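Local coordinates for glycosyltransferase Gtf1 (Streptococcus pneumoniae, PDB 4PQG), which belongs to the GT-B class of glycosyltransferases, carries an additional extended beta-sheet domain, and binds uridine-5'-diphosphate in a pocket of its own chain, at residues R172-E177 with P181-L186; K147-F150 with Y155-E158; I264-Y269 with Q295-K300. All coordinates share one frame; numbering follows the deposited sequence.

Interaction 1 (R172-E177 with P181-L186)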
loop_
_atom_site.group_PDB
_atom_site.type_symbol
_atom_site.label_atom_id
_atom_site.label_comp_id
_atom_site.label_asym_id
_atom_site.label_seq_id
_atom_site.Cartn_x
_atom_site.Cartn_y
_atom_site.Cartn_z
ATOM N N ARG A 172 -13.788 4.083 22.562
ATOM C CA ARG A 172 -14.314 3.663 21.265
ATOM C C ARG A 172 -15.148 2.421 21.480
ATOM O O ARG A 172 -14.695 1.494 22.144
ATOM C CB ARG A 172 -13.179 3.278 20.328
ATOM C CG ARG A 172 -12.378 4.424 19.813
ATOM C CD ARG A 172 -11.837 4.052 18.445
ATOM N NE ARG A 172 -10.988 5.121 17.950
ATOM C CZ ARG A 172 -9.664 5.163 18.056
ATOM N NH1 ARG A 172 -8.988 4.187 18.651
ATOM N NH2 ARG A 172 -9.005 6.199 17.551
ATOM N N THR A 173 -16.341 2.377 20.903
ATOM C CA THR A 173 -17.204 1.201 21.050
ATOM C C THR A 173 -17.534 0.676 19.657
ATOM O O THR A 173 -17.800 1.466 18.755
ATOM C CB THR A 173 -18.504 1.540 21.829
ATOM O OG1 THR A 173 -18.187 1.867 23.184
ATOM C CG2 THR A 173 -19.496 0.358 21.829
ATOM N N PHE A 174 -17.497 -0.642 19.495
ATOM C CA PHE A 174 -17.880 -1.301 18.241
ATOM C C PHE A 174 -19.189 -2.060 18.420
ATOM O O PHE A 174 -19.409 -2.694 19.466
ATOM C CB PHE A 174 -16.745 -2.197 17.709
ATOM C CG PHE A 174 -15.601 -1.410 17.117
ATOM C CD1 PHE A 174 -15.530 -1.187 15.743
ATOM C CD2 PHE A 174 -14.626 -0.836 17.934
ATOM C CE1 PHE A 174 -14.508 -0.423 15.197
ATOM C CE2 PHE A 174 -13.594 -0.082 17.394
ATOM C CZ PHE A 174 -13.537 0.129 16.017
ATOM N N TYR A 175 -20.037 -1.997 17.396
ATOM C CA TYR A 175 -21.406 -2.515 17.456
ATOM C C TYR A 175 -21.655 -3.707 16.540
ATOM O O TYR A 175 -20.924 -3.928 15.540
ATOM C CB TYR A 175 -22.410 -1.418 17.084
ATOM C CG TYR A 175 -22.324 -0.223 17.988
ATOM C CD1 TYR A 175 -23.022 -0.190 19.189
ATOM C CD2 TYR A 175 -21.543 0.886 17.630
ATOM C CE1 TYR A 175 -22.934 0.895 20.036
ATOM C CE2 TYR A 175 -21.450 1.988 18.461
ATOM C CZ TYR A 175 -22.143 1.977 19.671
ATOM O OH TYR A 175 -22.054 3.060 20.514
ATOM N N ASN A 176 -22.697 -4.465 16.897
ATOM C CA ASN A 176 -23.315 -5.424 15.984
ATOM C C ASN A 176 -24.396 -4.745 15.140
ATOM O O ASN A 176 -24.778 -3.603 15.412
ATOM C CB ASN A 176 -23.929 -6.597 16.774
ATOM C CG ASN A 176 -22.902 -7.634 17.187
ATOM O OD1 ASN A 176 -21.832 -7.760 16.590
ATOM N ND2 ASN A 176 -23.227 -8.393 18.220
ATOM N N GLU A 177 -24.903 -5.455 14.128
ATOM C CA GLU A 177 -25.975 -4.930 13.266
ATOM C C GLU A 177 -27.185 -4.374 14.010
ATOM O O GLU A 177 -27.729 -3.334 13.620
ATOM C CB GLU A 177 -26.464 -5.995 12.288
ATOM C CG GLU A 177 -25.478 -6.320 11.189
ATOM C CD GLU A 177 -26.084 -7.242 10.145
ATOM O OE1 GLU A 177 -27.020 -8.008 10.470
ATOM O OE2 GLU A 177 -25.628 -7.196 8.991
ATOM N N PRO A 181 -23.687 -3.038 21.567
ATOM C CA PRO A 181 -22.226 -2.971 21.589
ATOM C C PRO A 181 -21.626 -4.333 21.789
ATOM O O PRO A 181 -22.201 -5.148 22.503
ATOM C CB PRO A 181 -21.929 -2.103 22.824
ATOM C CG PRO A 181 -23.129 -2.266 23.701
ATOM C CD PRO A 181 -24.286 -2.336 22.727
ATOM N N VAL A 182 -20.494 -4.590 21.144
ATOM C CA VAL A 182 -19.757 -5.825 21.317
ATOM C C VAL A 182 -18.615 -5.604 22.300
ATOM O O VAL A 182 -18.407 -6.410 23.210
ATOM C CB VAL A 182 -19.168 -6.353 19.999
ATOM C CG1 VAL A 182 -18.325 -7.605 20.244
ATOM C CG2 VAL A 182 -20.287 -6.646 19.013
ATOM N N TYR A 183 -17.857 -4.525 22.113
ATOM C CA TYR A 183 -16.730 -4.270 23.002
ATOM C C TYR A 183 -16.388 -2.788 23.028
ATOM O O TYR A 183 -16.743 -2.060 22.098
ATOM C CB TYR A 183 -15.517 -5.120 22.602
ATOM C CG TYR A 183 -14.828 -4.745 21.294
ATOM C CD1 TYR A 183 -13.691 -3.924 21.285
ATOM C CD2 TYR A 183 -15.307 -5.216 20.074
ATOM C CE1 TYR A 183 -13.035 -3.610 20.084
ATOM C CE2 TYR A 183 -14.680 -4.894 18.866
ATOM C CZ TYR A 183 -13.541 -4.100 18.880
ATOM O OH TYR A 183 -12.911 -3.792 17.690
ATOM N N ASP A 184 -15.718 -2.358 24.096
ATOM C CA ASP A 184 -15.277 -0.964 24.256
ATOM C C ASP A 184 -13.759 -0.949 24.303
ATOM O O ASP A 184 -13.150 -1.861 24.851
ATOM C CB ASP A 184 -15.821 -0.334 25.553
ATOM C CG ASP A 184 -17.314 -0.568 25.744
ATOM O OD1 ASP A 184 -18.088 -0.253 24.797
ATOM O OD2 ASP A 184 -17.716 -1.058 26.843
ATOM N N ILE A 185 -13.144 0.086 23.746
ATOM C CA ILE A 185 -11.712 0.239 23.913
ATOM C C ILE A 185 -11.539 1.478 24.754
ATOM O O ILE A 185 -12.024 2.543 24.378
ATOM C CB ILE A 185 -10.948 0.402 22.578
ATOM C CG1 ILE A 185 -11.370 -0.683 21.565
ATOM C CG2 ILE A 185 -9.435 0.413 22.846
ATOM C CD1 ILE A 185 -10.876 -0.427 20.135
ATOM N N LEU A 186 -10.889 1.328 25.898
ATOM C CA LEU A 186 -10.598 2.478 26.741
ATOM C C LEU A 186 -9.280 3.056 26.256
ATOM O O LEU A 186 -8.282 2.344 26.180
ATOM C CB LEU A 186 -10.569 2.081 28.220
ATOM C CG LEU A 186 -11.878 1.454 28.727
ATOM C CD1 LEU A 186 -11.780 1.233 30.240
ATOM C CD2 LEU A 186 -13.097 2.311 28.384
#

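Interaction 2 (K147-F150 with Y155-E158)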
loop_
_atom_site.group_PDB
_atom_site.type_symbol
_atom_site.label_atom_id
_atom_site.label_comp_id
_atom_site.label_asym_id
_atom_site.label_seq_id
_atom_site.Cartn_x
_atom_site.Cartn_y
_atom_site.Cartn_z
ATOM N N LYS A 147 -18.462 10.766 18.018
ATOM C CA LYS A 147 -18.355 10.535 16.586
ATOM C C LYS A 147 -18.858 9.146 16.255
ATOM O O LYS A 147 -18.425 8.155 16.868
ATOM C CB LYS A 147 -16.905 10.633 16.104
ATOM C CG LYS A 147 -16.300 12.015 16.116
ATOM C CD LYS A 147 -15.003 12.041 15.314
ATOM C CE LYS A 147 -14.161 13.265 15.666
ATOM N NZ LYS A 147 -12.812 13.272 15.009
ATOM N N ASP A 148 -19.750 9.065 15.270
ATOM C CA ASP A 148 -20.257 7.788 14.796
ATOM C C ASP A 148 -19.713 7.537 13.396
ATOM O O ASP A 148 -19.519 8.485 12.630
ATOM C CB ASP A 148 -21.780 7.802 14.726
ATOM C CG ASP A 148 -22.451 7.763 16.093
ATOM O OD1 ASP A 148 -21.788 7.517 17.125
ATOM O OD2 ASP A 148 -23.674 7.964 16.117
ATOM N N TYR A 149 -19.482 6.258 13.085
ATOM C CA TYR A 149 -18.927 5.806 11.813
ATOM C C TYR A 149 -19.869 4.782 11.168
ATOM O O TYR A 149 -20.308 3.859 11.844
ATOM C CB TYR A 149 -17.549 5.192 12.059
ATOM C CG TYR A 149 -16.567 6.215 12.589
ATOM C CD1 TYR A 149 -15.802 6.990 11.714
ATOM C CD2 TYR A 149 -16.444 6.455 13.966
ATOM C CE1 TYR A 149 -14.936 7.971 12.199
ATOM C CE2 TYR A 149 -15.570 7.424 14.453
ATOM C CZ TYR A 149 -14.825 8.175 13.558
ATOM O OH TYR A 149 -13.944 9.114 14.026
ATOM N N PHE A 150 -20.147 4.933 9.865
ATOM C CA PHE A 150 -21.233 4.196 9.186
ATOM C C PHE A 150 -20.806 3.434 7.929
ATOM O O PHE A 150 -19.987 3.933 7.129
ATOM C CB PHE A 150 -22.373 5.158 8.785
ATOM C CG PHE A 150 -22.880 6.022 9.910
ATOM C CD1 PHE A 150 -23.826 5.540 10.820
ATOM C CD2 PHE A 150 -22.433 7.331 10.048
ATOM C CE1 PHE A 150 -24.300 6.342 11.850
ATOM C CE2 PHE A 150 -22.895 8.135 11.080
ATOM C CZ PHE A 150 -23.832 7.641 11.983
ATOM N N TYR A 155 -21.171 1.233 12.798
ATOM C CA TYR A 155 -20.309 0.176 13.280
ATOM C C TYR A 155 -19.377 0.575 14.450
ATOM O O TYR A 155 -18.895 -0.296 15.154
ATOM C CB TYR A 155 -19.506 -0.440 12.121
ATOM C CG TYR A 155 -18.527 0.500 11.416
ATOM C CD1 TYR A 155 -17.218 0.694 11.898
ATOM C CD2 TYR A 155 -18.891 1.145 10.244
ATOM C CE1 TYR A 155 -16.320 1.523 11.229
ATOM C CE2 TYR A 155 -18.009 1.983 9.572
ATOM C CZ TYR A 155 -16.730 2.169 10.063
ATOM O OH TYR A 155 -15.890 2.994 9.355
ATOM N N CYS A 156 -19.145 1.876 14.640
ATOM C CA CYS A 156 -18.261 2.386 15.696
ATOM C C CYS A 156 -18.737 3.752 16.212
ATOM O O CYS A 156 -19.215 4.595 15.420
ATOM C CB CYS A 156 -16.812 2.488 15.159
ATOM S SG CYS A 156 -15.613 3.250 16.281
ATOM N N SER A 157 -18.616 3.964 17.529
ATOM C CA SER A 157 -18.714 5.301 18.134
ATOM C C SER A 157 -17.445 5.648 18.918
ATOM O O SER A 157 -16.842 4.787 19.564
ATOM C CB SER A 157 -19.906 5.422 19.079
ATOM O OG SER A 157 -21.125 5.384 18.379
ATOM N N GLU A 158 -17.047 6.907 18.830
ATOM C CA GLU A 158 -15.988 7.461 19.640
ATOM C C GLU A 158 -16.577 8.485 20.589
ATOM O O GLU A 158 -17.381 9.326 20.183
ATOM C CB GLU A 158 -14.925 8.139 18.777
ATOM C CG GLU A 158 -14.087 7.186 17.948
ATOM C CD GLU A 158 -13.055 7.918 17.120
ATOM O OE1 GLU A 158 -13.401 8.938 16.491
ATOM O OE2 GLU A 158 -11.895 7.460 17.094
HETATM O O HOH W 1 -11.474 10.848 16.037
HETATM O O HOH W 2 -17.084 4.713 7.562
#

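Interaction 3 (I264-Y269 with Q295-K300)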
loop_
_atom_site.group_PDB
_atom_site.type_symbol
_atom_site.label_atom_id
_atom_site.label_comp_id
_atom_site.label_asym_id
_atom_site.label_seq_id
_atom_site.Cartn_x
_atom_site.Cartn_y
_atom_site.Cartn_z
ATOM N N ILE A 264 25.716 -7.672 10.760
ATOM C CA ILE A 264 24.719 -7.237 9.796
ATOM C C ILE A 264 23.627 -6.413 10.490
ATOM O O ILE A 264 23.210 -6.737 11.604
ATOM C CB ILE A 264 24.102 -8.418 9.022
ATOM C CG1 ILE A 264 23.196 -7.897 7.903
ATOM C CG2 ILE A 264 23.374 -9.378 9.958
ATOM C CD1 ILE A 264 23.033 -8.841 6.731
ATOM N N LEU A 265 23.187 -5.346 9.826
ATOM C CA LEU A 265 22.024 -4.608 10.274
ATOM C C LEU A 265 20.901 -4.870 9.280
ATOM O O LEU A 265 20.999 -4.470 8.126
ATOM C CB LEU A 265 22.325 -3.102 10.402
ATOM C CG LEU A 265 21.133 -2.134 10.611
ATOM C CD1 LEU A 265 20.468 -2.331 11.977
ATOM C CD2 LEU A 265 21.578 -0.685 10.456
ATOM N N TRP A 266 19.857 -5.566 9.739
ATOM C CA TRP A 266 18.650 -5.820 8.959
ATOM C C TRP A 266 17.843 -4.556 8.820
ATOM O O TRP A 266 17.980 -3.657 9.643
ATOM C CB TRP A 266 17.778 -6.850 9.681
ATOM C CG TRP A 266 18.422 -8.201 9.933
ATOM C CD1 TRP A 266 18.584 -8.851 11.158
ATOM C CD2 TRP A 266 19.000 -9.123 8.935
ATOM N NE1 TRP A 266 19.208 -10.062 10.991
ATOM C CE2 TRP A 266 19.475 -10.290 9.682
ATOM C CE3 TRP A 266 19.169 -9.093 7.549
ATOM C CZ2 TRP A 266 20.086 -11.367 9.054
ATOM C CZ3 TRP A 266 19.771 -10.205 6.924
ATOM C CH2 TRP A 266 20.222 -11.304 7.662
ATOM N N ASN A 267 17.004 -4.482 7.783
ATOM C CA ASN A 267 15.896 -3.523 7.689
ATOM C C ASN A 267 15.010 -3.723 8.925
ATOM O O ASN A 267 14.683 -4.879 9.275
ATOM C CB ASN A 267 15.102 -3.830 6.411
ATOM C CG ASN A 267 13.944 -2.860 6.137
ATOM O OD1 ASN A 267 13.233 -2.419 7.033
ATOM N ND2 ASN A 267 13.716 -2.588 4.852
ATOM N N ASN A 268 14.616 -2.623 9.582
ATOM C CA ASN A 268 13.781 -2.727 10.789
ATOM C C ASN A 268 12.506 -3.561 10.589
ATOM O O ASN A 268 12.073 -4.240 11.498
ATOM C CB ASN A 268 13.385 -1.343 11.338
ATOM C CG ASN A 268 14.572 -0.519 11.812
ATOM O OD1 ASN A 268 15.676 -1.025 12.040
ATOM N ND2 ASN A 268 14.335 0.767 11.981
ATOM N N TYR A 269 11.901 -3.495 9.408
ATOM C CA TYR A 269 10.678 -4.262 9.155
ATOM C C TYR A 269 10.896 -5.778 9.072
ATOM O O TYR A 269 9.932 -6.515 8.897
ATOM C CB TYR A 269 9.968 -3.797 7.884
ATOM C CG TYR A 269 9.558 -2.336 7.879
ATOM C CD1 TYR A 269 9.028 -1.727 9.022
ATOM C CD2 TYR A 269 9.678 -1.577 6.722
ATOM C CE1 TYR A 269 8.651 -0.388 9.007
ATOM C CE2 TYR A 269 9.299 -0.246 6.690
ATOM C CZ TYR A 269 8.788 0.342 7.830
ATOM O OH TYR A 269 8.428 1.668 7.788
ATOM N N GLN A 295 19.916 -15.718 1.498
ATOM C CA GLN A 295 20.387 -17.055 1.891
ATOM C C GLN A 295 21.808 -16.997 2.463
ATOM O O GLN A 295 22.064 -17.491 3.567
ATOM C CB GLN A 295 20.285 -18.064 0.737
ATOM C CG GLN A 295 20.327 -19.507 1.225
ATOM C CD GLN A 295 19.024 -19.932 1.873
ATOM O OE1 GLN A 295 18.011 -20.035 1.197
ATOM N NE2 GLN A 295 19.045 -20.185 3.191
ATOM N N GLU A 296 22.714 -16.361 1.723
ATOM C CA GLU A 296 24.089 -16.157 2.163
ATOM C C GLU A 296 24.162 -15.470 3.524
ATOM O O GLU A 296 24.978 -15.846 4.373
ATOM C CB GLU A 296 24.886 -15.338 1.132
ATOM C CG GLU A 296 25.094 -16.041 -0.208
ATOM C CD GLU A 296 25.713 -15.146 -1.286
ATOM O OE1 GLU A 296 25.810 -13.914 -1.086
ATOM O OE2 GLU A 296 26.106 -15.679 -2.352
ATOM N N GLN A 297 23.332 -14.448 3.730
ATOM C CA GLN A 297 23.405 -13.698 4.985
ATOM C C GLN A 297 22.909 -14.519 6.167
ATOM O O GLN A 297 23.461 -14.425 7.255
ATOM C CB GLN A 297 22.689 -12.350 4.875
ATOM C CG GLN A 297 23.450 -11.363 4.000
ATOM C CD GLN A 297 22.586 -10.224 3.510
ATOM O OE1 GLN A 297 21.359 -10.328 3.450
ATOM N NE2 GLN A 297 23.222 -9.121 3.173
ATOM N N PHE A 298 21.876 -15.330 5.945
ATOM C CA PHE A 298 21.421 -16.250 6.983
ATOM C C PHE A 298 22.549 -17.186 7.424
ATOM O O PHE A 298 22.772 -17.396 8.627
ATOM C CB PHE A 298 20.169 -17.023 6.524
ATOM C CG PHE A 298 18.875 -16.321 6.878
ATOM C CD1 PHE A 298 18.592 -15.985 8.207
ATOM C CD2 PHE A 298 17.965 -15.979 5.897
ATOM C CE1 PHE A 298 17.422 -15.317 8.548
ATOM C CE2 PHE A 298 16.792 -15.334 6.225
ATOM C CZ PHE A 298 16.518 -15.000 7.554
ATOM N N ALA A 299 23.287 -17.703 6.444
ATOM C CA ALA A 299 24.405 -18.612 6.706
ATOM C C ALA A 299 25.569 -17.904 7.378
ATOM O O ALA A 299 26.197 -18.457 8.272
ATOM C CB ALA A 299 24.858 -19.285 5.414
ATOM N N LYS A 300 25.845 -16.672 6.961
ATOM C CA LYS A 300 27.005 -15.933 7.464
ATOM C C LYS A 300 26.788 -15.332 8.862
ATOM O O LYS A 300 27.710 -15.297 9.688
ATOM C CB LYS A 300 27.383 -14.839 6.462
ATOM C CG LYS A 300 28.783 -14.276 6.626
ATOM C CD LYS A 300 28.895 -12.921 5.944
ATOM C CE LYS A 300 30.267 -12.702 5.340
ATOM N NZ LYS A 300 31.332 -12.769 6.374
#

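Interaction 1 (R172-E177 with P181-L186)
F174 and Y183 sit across from each other on neighbouring antiparallel strands, their side chains running alongside each other out of the sheet. From the base outward, F174 CB rests against the Y183 ring, 3.6 Å from CE2. The next atom, CG, already looks at the phenol oxygen, and CD2 comes closer still, 3.4 Å from Y183 OH, which lies over one face of the phenylalanine ring near its rim. Farther out, F174 CE2 reaches I185 CD1 at 3.9 Å. The two ring planes are within 11° of parallel but so offset in their planes that little of one covers the other. Y183 CG sits between its backbone N and carbonyl carbon (chi1 70°), which stands the ring up beside F174; Y74 O anchors the hydroxyl.

Beneath the rings the ladder contains a classic beta bulge: V182 and Y183 both face F174. F174 N bonds to Y183 O at 3.1 Å, while F174 O receives V182 N at 2.8 Å, so the register slips by one and Y175 pairs with P181. On the other face, T173 OG1 donates to D184 OD1 at 2.7 Å, on its anti side but tilted some 30° out of the carboxylate plane, and T173 CG2 lies against P181 CB at 3.6 Å.

This is a beta hairpin of strands 166-175 and 181-188 in the long antiparallel meander of the GtfA extended beta-sheet domain. Strand 154-163 flanks it beyond F174, which packs on C156, and strand 191-196 lies beyond I185, which touches E192 and Y195.

Interaction 2 (K147-F150 with Y155-E158)
Y149 and E158 cross obliquely, with the phenol ring and the carboxylate turned about 80° against each other. The hydroxyl of Y149 donates to E158 OE1 over only 2.5 Å, approaching from above the carboxylate plane, whereas seen from the tyrosine the same oxygen lies in the plane of the ring, at its edge. A water that accepts from K147 NZ also donates to E158 OE1, so this oxygen takes two hydrogen bonds and the lysine and glutamate are joined indirectly. The second carboxylate oxygen, OE2, forms a salt bridge with R172; this positive neighbour probably favours the charged form of E158.

At its other end Y149 packs on Y155. The Y155 side chain starts between its backbone N and carbonyl carbon (chi1 64°), which brings the ring up beside Y149, and Y149 CB sits over its face in a CH-pi contact, 3.7 Å from CZ. The Y149 carbonyl oxygen also lies over a face of that ring, near the rim. C156 SG approaches the Y149 ring obliquely, 4.0 Å from CD2, as a sulfur-aromatic contact. A water bridges Y155 OH and F150 O.

On the opposite face a serine and an aspartate pair: S157 OG donates to D148 OD1 at 2.6 Å, again from above the carboxylate plane. D148 OD2 binds R146 and R154, two charges that would help keep the aspartate ionised.

Strands 143-150 and 154-163 form a beta hairpin, paired regularly from K147 and E158 to Y149. There Y149 N bonds to C156 O and Y149 O receives Y155 N, both at 2.9 Å, consistent with a classic bulge. In the same sheet, strand 133-140 borders it beyond D148 and F150, and strand 166-175 lies beyond C156 and E158.

Interaction 3 (I264-Y269 with Q295-K300)
A loop-on-helix contact beside an aromatic cluster brings I264 and W266 against Q297, a buried glutamine of helix 288-301. I264 comes in roughly perpendicular to the Q297 chain. Its CD1 reaches out over the flat face of the Q297 amide because I264 CG1 points opposite its own N (chi1 -173°): CD1 stands 3.5 Å from CD, almost directly above that atom, and 3.6 Å from NE2. W266 and Q297 run antiparallel past one another. Here the amide oxygen meets a ring edge, OE1 lying near the indole plane 3.8 Å from CZ3, with the ring and amide planes about 80° apart. Lower on the glutamine, CB touches W266 CH2 at 3.9 Å. No hydrogen bond crosses between the two segments; OE1 takes one from H253 NE2, which probably fixes how the amide is turned.

The helix belongs to one of the two Rossmann-like halves of the GT-B fold, the one whose parallel sheet includes strands 244-248 and 282-285, and the loop follows strand 244-248. W266 is also near F298: the six-membered ring of W266 and the F298 ring lie oblique at 39°, centroids 5.9 Å apart, and both residues meet F274 edge-to-face. Past the indole, an Asx turn bends the loop: Y269 N donates to N267 OD1 at 2.9 Å, just ahead of helix 271-275.

From the N terminus, interaction 2 comes first, closing the short turn between strands 143-150 and 154-163. The chain then turns back into strand 166-175, and interaction 1 closes the following hairpin with strand 181-188. The two hairpins follow in series and lie side by side in one antiparallel sheet, centres about 9 Å apart, stitched by a probable hydrogen bond from T173 N to S157 O at 2.8 Å. Interaction 3 comes later and closes a longer loop, its segments 26 residues apart, binding a loop to a helix of the seven-stranded Rossmann-like half. None nests or crosses. Interaction 3 lies about 42 Å from interaction 1 and about 43 Å from interaction 2, centre to centre.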